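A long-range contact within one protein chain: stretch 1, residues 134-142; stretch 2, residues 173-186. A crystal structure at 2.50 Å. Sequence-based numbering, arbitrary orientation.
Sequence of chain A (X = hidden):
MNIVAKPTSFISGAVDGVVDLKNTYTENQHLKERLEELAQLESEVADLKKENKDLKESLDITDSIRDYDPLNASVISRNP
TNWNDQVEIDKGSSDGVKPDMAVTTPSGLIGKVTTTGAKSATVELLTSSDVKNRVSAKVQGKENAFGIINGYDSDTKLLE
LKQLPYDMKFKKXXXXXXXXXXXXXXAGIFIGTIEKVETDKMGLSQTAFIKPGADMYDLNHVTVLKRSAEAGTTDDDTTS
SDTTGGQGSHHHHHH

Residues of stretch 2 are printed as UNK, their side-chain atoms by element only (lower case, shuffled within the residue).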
# COMPACT_ATOMS: atom_id res chain seq x y z
N ARG A 134 15.00 -31.35 69.30
CA ARG A 134 13.96 -30.86 68.42
C ARG A 134 14.18 -31.15 66.94
O ARG A 134 15.29 -31.44 66.53
CB ARG A 134 13.80 -29.35 68.63
CG ARG A 134 15.10 -28.58 68.65
CD ARG A 134 14.91 -27.19 69.21
NE ARG A 134 14.39 -26.27 68.21
CZ ARG A 134 15.16 -25.47 67.46
NH1 ARG A 134 14.60 -24.67 66.55
NH2 ARG A 134 16.49 -25.45 67.65
N VAL A 135 13.12 -31.08 66.15
CA VAL A 135 13.23 -31.29 64.71
C VAL A 135 12.22 -30.41 63.98
O VAL A 135 11.07 -30.26 64.42
CB VAL A 135 13.08 -32.82 64.35
CG1 VAL A 135 12.44 -33.54 65.47
CG2 VAL A 135 12.28 -33.02 63.09
N SER A 136 12.66 -29.77 62.90
CA SER A 136 11.80 -28.89 62.10
C SER A 136 10.83 -29.76 61.31
O SER A 136 11.25 -30.66 60.57
CB SER A 136 12.64 -28.08 61.11
OG SER A 136 13.71 -27.41 61.73
N ALA A 137 9.55 -29.47 61.42
CA ALA A 137 8.55 -30.28 60.74
C ALA A 137 7.49 -29.51 59.99
O ALA A 137 7.25 -28.33 60.23
CB ALA A 137 7.88 -31.22 61.75
N LYS A 138 6.83 -30.24 59.10
CA LYS A 138 5.76 -29.72 58.28
C LYS A 138 4.53 -30.63 58.40
O LYS A 138 4.65 -31.86 58.42
CB LYS A 138 6.21 -29.67 56.82
CG LYS A 138 5.22 -28.99 55.90
CD LYS A 138 5.73 -28.95 54.48
CE LYS A 138 5.86 -30.34 53.92
NZ LYS A 138 6.35 -30.32 52.53
N VAL A 139 3.35 -30.02 58.52
CA VAL A 139 2.10 -30.76 58.59
C VAL A 139 1.48 -30.68 57.19
O VAL A 139 1.13 -29.58 56.73
CB VAL A 139 1.10 -30.11 59.56
CG1 VAL A 139 -0.16 -30.94 59.62
CG2 VAL A 139 1.72 -29.95 60.93
N GLN A 140 1.35 -31.82 56.52
CA GLN A 140 0.78 -31.83 55.18
C GLN A 140 -0.71 -31.54 55.21
O GLN A 140 -1.45 -32.08 56.03
CB GLN A 140 1.01 -33.17 54.51
CG GLN A 140 2.45 -33.58 54.46
CD GLN A 140 2.64 -34.86 53.70
OE1 GLN A 140 1.78 -35.74 53.72
NE2 GLN A 140 3.78 -34.99 53.04
N GLY A 141 -1.15 -30.67 54.31
CA GLY A 141 -2.56 -30.33 54.23
C GLY A 141 -2.81 -29.61 52.92
O GLY A 141 -1.87 -29.39 52.15
N LYS A 142 -4.06 -29.25 52.65
CA LYS A 142 -4.35 -28.53 51.41
C LYS A 142 -3.42 -27.34 51.43
O LYS A 142 -3.02 -26.81 50.39
CB LYS A 142 -5.82 -28.09 51.39
CG LYS A 142 -6.79 -29.21 51.06
CD LYS A 142 -8.24 -28.73 51.04
CE LYS A 142 -9.19 -29.86 50.63
NZ LYS A 142 -10.61 -29.41 50.54
N UNK A 173 -5.20 -36.92 62.05
CA UNK A 173 -4.89 -37.80 60.93
C UNK A 173 -3.95 -37.21 59.90
O UNK A 173 -3.45 -37.92 59.01
N UNK A 174 -3.72 -35.90 59.99
CA UNK A 174 -2.82 -35.25 59.05
C UNK A 174 -1.41 -35.76 59.30
O UNK A 174 -1.01 -35.99 60.45
n UNK A 174 -4.66 -30.92 59.96
o UNK A 174 -3.64 -31.03 57.95
c UNK A 174 -2.85 -33.73 59.22
c UNK A 174 -4.22 -33.10 59.00
c UNK A 174 -4.15 -31.59 58.93
N UNK A 175 -0.66 -35.96 58.22
CA UNK A 175 0.69 -36.45 58.34
C UNK A 175 1.68 -35.33 58.61
O UNK A 175 1.51 -34.20 58.14
c UNK A 175 1.05 -37.21 57.07
c UNK A 175 -0.04 -38.19 56.75
n UNK A 175 -0.38 -41.50 54.97
c UNK A 175 0.42 -39.38 55.96
c UNK A 175 -0.78 -40.27 55.66
N UNK A 176 2.70 -35.66 59.40
CA UNK A 176 3.74 -34.71 59.75
C UNK A 176 5.05 -35.26 59.21
O UNK A 176 5.38 -36.43 59.38
c UNK A 176 3.83 -34.54 61.29
c UNK A 176 2.54 -33.94 61.81
c UNK A 176 5.00 -33.64 61.65
N UNK A 177 5.81 -34.40 58.53
CA UNK A 177 7.08 -34.82 57.95
C UNK A 177 8.17 -33.80 58.26
O UNK A 177 7.89 -32.72 58.76
c UNK A 177 6.62 -33.66 55.77
c UNK A 177 5.91 -36.00 56.09
c UNK A 177 6.96 -34.98 56.41
N UNK A 178 9.41 -34.15 57.96
CA UNK A 178 10.52 -33.25 58.19
C UNK A 178 10.50 -32.16 57.14
O UNK A 178 10.24 -32.42 55.97
o UNK A 178 11.91 -34.77 56.93
c UNK A 178 12.00 -34.92 59.32
c UNK A 178 11.85 -34.00 58.13
N UNK A 179 10.76 -30.93 57.57
CA UNK A 179 10.77 -29.78 56.67
C UNK A 179 12.15 -29.52 56.06
O UNK A 179 12.26 -28.91 55.01
c UNK A 179 10.33 -28.54 57.43
o UNK A 179 11.28 -28.16 58.40
N UNK A 180 13.19 -30.00 56.74
CA UNK A 180 14.54 -29.77 56.28
C UNK A 180 15.00 -28.36 56.63
O UNK A 180 16.17 -28.02 56.48
N UNK A 181 14.08 -27.54 57.13
CA UNK A 181 14.37 -26.15 57.43
C UNK A 181 15.32 -25.89 58.58
O UNK A 181 15.75 -24.75 58.78
c UNK A 181 12.23 -25.54 56.36
c UNK A 181 10.87 -24.89 56.52
c UNK A 181 13.06 -25.39 57.63
c UNK A 181 12.99 -24.91 55.19
N UNK A 182 15.66 -26.94 59.31
CA UNK A 182 16.60 -26.81 60.42
C UNK A 182 18.01 -26.92 59.87
O UNK A 182 18.98 -26.74 60.60
N UNK A 183 18.10 -27.23 58.58
CA UNK A 183 19.39 -27.34 57.91
C UNK A 183 20.15 -28.64 58.00
O UNK A 183 21.25 -28.73 57.45
N UNK A 184 19.61 -29.65 58.66
CA UNK A 184 20.35 -30.89 58.77
C UNK A 184 19.68 -32.18 58.35
O UNK A 184 20.35 -33.20 58.20
c UNK A 184 21.57 -29.47 62.56
c UNK A 184 20.88 -31.05 60.19
c UNK A 184 20.19 -29.46 61.92
n UNK A 184 21.72 -28.33 63.53
c UNK A 184 19.88 -30.77 61.25
N UNK A 185 18.37 -32.17 58.14
CA UNK A 185 17.68 -33.39 57.72
C UNK A 185 17.14 -33.16 56.33
O UNK A 185 16.94 -32.02 55.92
c UNK A 185 18.08 -34.44 60.38
c UNK A 185 16.03 -34.66 62.24
c UNK A 185 17.32 -35.01 62.60
c UNK A 185 16.46 -33.69 58.61
c UNK A 185 16.79 -34.10 60.01
c UNK A 185 18.35 -34.89 61.67
c UNK A 185 15.77 -34.21 60.95
N UNK A 186 16.94 -34.24 55.56
CA UNK A 186 16.39 -34.04 54.22
C UNK A 186 14.91 -33.84 54.54
O UNK A 186 14.45 -34.27 55.60
c UNK A 186 16.58 -36.33 54.66
c UNK A 186 17.38 -35.63 55.72
c UNK A 186 16.66 -35.37 53.53

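Position 173 has no side-chain atoms and touches nothing on stretch 1. Its phi of 119° would jam a CB against the preceding carbonyl. It is Gly-173.

Position 174 has three carbons, the third carrying one oxygen and one nitrogen. That is an amide on a two-carbon arm, so Gln-174. Its CB points toward stretch 1, and the amide ends beside the backbone of Gln-140.

Position 175 has four carbons in a row ending in nitrogen, which is Lys-175. Its end leads away from stretch 1. Its backbone O accepts a hydrogen bond from Gln-140 N at 2.9 Å.

Position 176 has one carbon carrying two more, the mark of Val-176. Its CG1 lies 3.8 Å from Ala-137 CB, and its CG2 4.2 Å from Val-139 CG2.

Position 177 has the same three-carbon fork and is Val-177. It lies on the sheet face with Lys-138; its CG2 is 3.9 Å from Lys-138 CE.

Position 178 has one carbon carrying an oxygen and a carbon, hence Thr-178. Its CG2 is 4.2 Å from Val-135 CG2. Its OG1 donates to the backbone O of position 186 at 2.9 Å.

Position 179 has one carbon and one oxygen: Ser-179. Its OG is 3.0 Å from Ser-136 CB and accepts a hydrogen bond from the backbone N of position 181.

Position 180 has no side-chain atoms and a positive phi. It is Gly-180.

Position 181 has four carbons forked at the second, so Leu-181. Its CB is 4.4 Å from Ser-136 CB.

Position 182 has no side-chain atoms. A CB would sit 2.7 Å from Ser-136 OG, a clash. It is Gly-182.

Position 183 is also bare. Its backbone angles call for glycine, and Gly-183 closes a type I turn begun at Gly-180.

Position 184 has four carbons in a row ending in nitrogen. Lys-184 does not reach stretch 1.

Position 185 has one carbon and a six-carbon ring: Phe-185. Its CE1 lies 4.1 Å from Val-135 CB.

Position 186 has three carbons closing a ring onto the backbone N. It is Pro-186, out of reach of stretch 1.

The contact is an antiparallel strand pairing. Lys-138 and Val-177 bond in both directions, N to O at 2.7 Å and O to N at 2.8 Å. Ser-179 N to Ser-136 O, at 3.1 Å, continues the ladder at one end; Gln-140 and Lys-175 continue it at the other. Valine and alanine side chains pack beside this ladder. Beyond it, the glycine-rich turn passes close to Ser-136, and Phe-185 returns to cover Val-135.

Stretch 2 (173-186) GQKVVTSGLGGKFP
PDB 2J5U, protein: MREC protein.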